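Local coordinates for ribosomal protein L11 methyltransferase (Lactobacillus delbrueckii subsp. bulgaricus ATCC BAA-365, PDB 3GRZ) that probably uses S-adenosyl-L-methionine to trimethylate lysine side chains of ribosomal protein L11, and is represented here by its C-terminal, cofactor-binding domain, at residues Ser9-Val15 with Asp27-Leu33. Residues are numbered along the deposited sequence; the frame is centred on the assembly and turned at random. Where two conformers were deposited one is given.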
loop_
_atom_site.group_PDB
_atom_site.type_symbol
_atom_site.label_atom_id
_atom_site.label_comp_id
_atom_site.label_asym_id
_atom_site.label_seq_id
_atom_site.Cartn_x
_atom_site.Cartn_y
_atom_site.Cartn_z
ATOM N N SER B 9 -0.820 -5.739 6.220
ATOM C CA SER B 9 -1.606 -5.704 4.992
ATOM C C SER B 9 -2.237 -7.063 4.741
ATOM O O SER B 9 -2.081 -7.986 5.549
ATOM C CB SER B 9 -0.721 -5.291 3.808
ATOM O OG SER B 9 0.179 -6.317 3.427
ATOM N N ARG B 10 -2.942 -7.171 3.617
ATOM C CA ARG B 10 -3.453 -8.425 3.090
ATOM C C ARG B 10 -2.370 -9.505 2.942
ATOM O O ARG B 10 -2.639 -10.705 3.106
ATOM C CB ARG B 10 -4.145 -8.152 1.735
ATOM C CG ARG B 10 -4.495 -9.373 0.867
ATOM C CD ARG B 10 -5.497 -10.304 1.533
ATOM N NE ARG B 10 -5.803 -11.515 0.765
ATOM C CZ ARG B 10 -5.005 -12.580 0.670
ATOM N NH1 ARG B 10 -3.832 -12.614 1.295
ATOM N NH2 ARG B 10 -5.384 -13.624 -0.051
ATOM N N HIS B 11 -1.153 -9.080 2.633
ATOM C CA HIS B 11 -0.098 -10.032 2.337
ATOM C C HIS B 11 1.029 -10.075 3.366
ATOM O O HIS B 11 1.999 -10.791 3.164
ATOM C CB HIS B 11 0.460 -9.771 0.937
ATOM C CG HIS B 11 -0.529 -10.028 -0.156
ATOM N ND1 HIS B 11 -1.176 -9.013 -0.826
ATOM C CD2 HIS B 11 -1.000 -11.187 -0.677
ATOM C CE1 HIS B 11 -1.991 -9.534 -1.725
ATOM N NE2 HIS B 11 -1.904 -10.850 -1.655
ATOM N N LEU B 12 0.904 -9.320 4.458
ATOM C CA LEU B 12 1.934 -9.320 5.491
ATOM C C LEU B 12 1.396 -9.144 6.907
ATOM O O LEU B 12 0.664 -8.190 7.188
ATOM C CB LEU B 12 2.935 -8.207 5.226
ATOM C CG LEU B 12 4.378 -8.672 5.204
ATOM C CD1 LEU B 12 4.855 -8.763 3.747
ATOM C CD2 LEU B 12 5.211 -7.701 6.012
ATOM N N ALA B 13 1.776 -10.068 7.791
ATOM C CA ALA B 13 1.582 -9.913 9.218
ATOM C C ALA B 13 2.889 -10.204 9.964
ATOM O O ALA B 13 3.756 -10.951 9.480
ATOM C CB ALA B 13 0.418 -10.816 9.725
ATOM N N ILE B 14 3.053 -9.575 11.119
ATOM C CA ILE B 14 4.235 -9.800 11.944
ATOM C C ILE B 14 3.787 -10.510 13.210
ATOM O O ILE B 14 2.778 -10.146 13.816
ATOM C CB ILE B 14 4.966 -8.494 12.324
ATOM C CG1 ILE B 14 5.375 -7.698 11.089
ATOM C CG2 ILE B 14 6.206 -8.780 13.178
ATOM C CD1 ILE B 14 5.883 -6.308 11.449
ATOM N N VAL B 15 4.558 -11.519 13.600
ATOM C CA VAL B 15 4.211 -12.399 14.702
ATOM C C VAL B 15 5.451 -12.592 15.588
ATOM O O VAL B 15 6.553 -12.694 15.069
ATOM C CB VAL B 15 3.632 -13.708 14.106
ATOM C CG1 VAL B 15 4.180 -14.960 14.732
ATOM C CG2 VAL B 15 2.124 -13.674 14.156
ATOM N N ASP B 27 -2.079 -17.413 2.041
ATOM C CA ASP B 27 -0.974 -16.731 1.360
ATOM C C ASP B 27 -0.580 -15.378 1.975
ATOM O O ASP B 27 0.244 -14.651 1.403
ATOM C CB ASP B 27 -1.285 -16.564 -0.130
ATOM C CG ASP B 27 -2.516 -15.709 -0.382
ATOM O OD1 ASP B 27 -3.505 -15.828 0.382
ATOM O OD2 ASP B 27 -2.489 -14.915 -1.352
ATOM N N GLN B 28 -1.162 -15.031 3.124
ATOM C CA GLN B 28 -0.665 -13.885 3.892
ATOM C C GLN B 28 0.658 -14.290 4.533
ATOM O O GLN B 28 0.704 -15.217 5.345
ATOM C CB GLN B 28 -1.656 -13.432 4.967
ATOM C CG GLN B 28 -1.182 -12.188 5.727
ATOM C CD GLN B 28 -2.086 -11.813 6.864
ATOM O OE1 GLN B 28 -2.581 -12.679 7.581
ATOM N NE2 GLN B 28 -2.299 -10.514 7.056
ATOM N N GLU B 29 1.727 -13.610 4.136
ATOM C CA GLU B 29 3.067 -13.900 4.636
ATOM C C GLU B 29 3.194 -13.568 6.130
ATOM O O GLU B 29 2.803 -12.484 6.585
ATOM C CB GLU B 29 4.101 -13.119 3.823
ATOM C CG GLU B 29 5.513 -13.611 3.973
ATOM C CD GLU B 29 5.796 -14.892 3.191
ATOM O OE1 GLU B 29 6.324 -15.844 3.805
ATOM O OE2 GLU B 29 5.497 -14.944 1.973
ATOM N N ILE B 30 3.723 -14.519 6.895
ATOM C CA ILE B 30 3.924 -14.311 8.327
ATOM C C ILE B 30 5.406 -14.106 8.587
ATOM O O ILE B 30 6.235 -14.964 8.256
ATOM C CB ILE B 30 3.374 -15.493 9.165
ATOM C CG1 ILE B 30 1.879 -15.741 8.875
ATOM C CG2 ILE B 30 3.616 -15.276 10.656
ATOM C CD1 ILE B 30 0.955 -14.507 8.967
ATOM N N ILE B 31 5.750 -12.947 9.139
ATOM C CA ILE B 31 7.139 -12.680 9.466
ATOM C C ILE B 31 7.335 -12.813 10.975
ATOM O O ILE B 31 6.755 -12.053 11.759
ATOM C CB ILE B 31 7.615 -11.313 8.935
ATOM C CG1 ILE B 31 7.567 -11.311 7.403
ATOM C CG2 ILE B 31 9.027 -10.998 9.438
ATOM C CD1 ILE B 31 7.997 -9.999 6.783
ATOM N N ARG B 32 8.123 -13.817 11.353
ATOM C CA ARG B 32 8.465 -14.039 12.751
ATOM C C ARG B 32 9.656 -13.184 13.177
ATOM O O ARG B 32 10.680 -13.121 12.489
ATOM C CB ARG B 32 8.704 -15.526 13.015
ATOM C CG ARG B 32 7.467 -16.357 12.716
ATOM C CD ARG B 32 7.595 -17.816 13.126
ATOM N NE ARG B 32 6.285 -18.461 13.077
ATOM C CZ ARG B 32 5.436 -18.511 14.100
ATOM N NH1 ARG B 32 4.259 -19.109 13.958
ATOM N NH2 ARG B 32 5.764 -17.976 15.271
ATOM N N LEU B 33 9.497 -12.497 14.306
ATOM C CA LEU B 33 10.554 -11.674 14.880
ATOM C C LEU B 33 10.735 -12.031 16.355
ATOM O O LEU B 33 9.765 -12.344 17.044
ATOM C CB LEU B 33 10.222 -10.183 14.763
ATOM C CG LEU B 33 10.103 -9.460 13.412
ATOM C CD1 LEU B 33 9.876 -7.979 13.649
ATOM C CD2 LEU B 33 11.331 -9.661 12.528
#
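Ala-13 and Val-15 knit strand 12-16 to the parallel strand 29-33 in a ladder of five backbone hydrogen bonds from His-11 O to Leu-33 N, with Ile-31 N to Ala-13 O at 2.8 Å. On one face, CD2 of Leu-12 meets CD1 of Ile-31 at 3.7 Å and CG2 of Ile-14 reaches CD1 of Leu-33; helix 73-80 packs against Ile-14 and Ile-31. On the other, Ile-30 turns CD1 back onto Ala-13 CB, while its CG2 abuts Val-15 CB. Ahead of the strands, the extended chain of Gln-28, trans at chi1 (-177°), carries its amide across to the turn between strands 6-9 and 12-16, where NE2 donates to Ser-9 O at 3.0 Å, nearly in line with the C=O bond. Arg-10 NH2 makes a salt bridge to the syn lone pair of Asp-27 OD1 at 2.9 Å, the guanidinium and carboxylate planes 88° apart; Arg-10 NE hydrogen-bonds to Leu-81 O of the second subunit, where His-11 also stacks on its counterpart. Strand 12-16, antiparallel to 6-9 and parallel to 29-33, thus centres a small mixed sheet separate from the Rossmann-type methyltransferase sheet, with Ile-14 beside Thr-47 of the predicted S-adenosyl-L-methionine site.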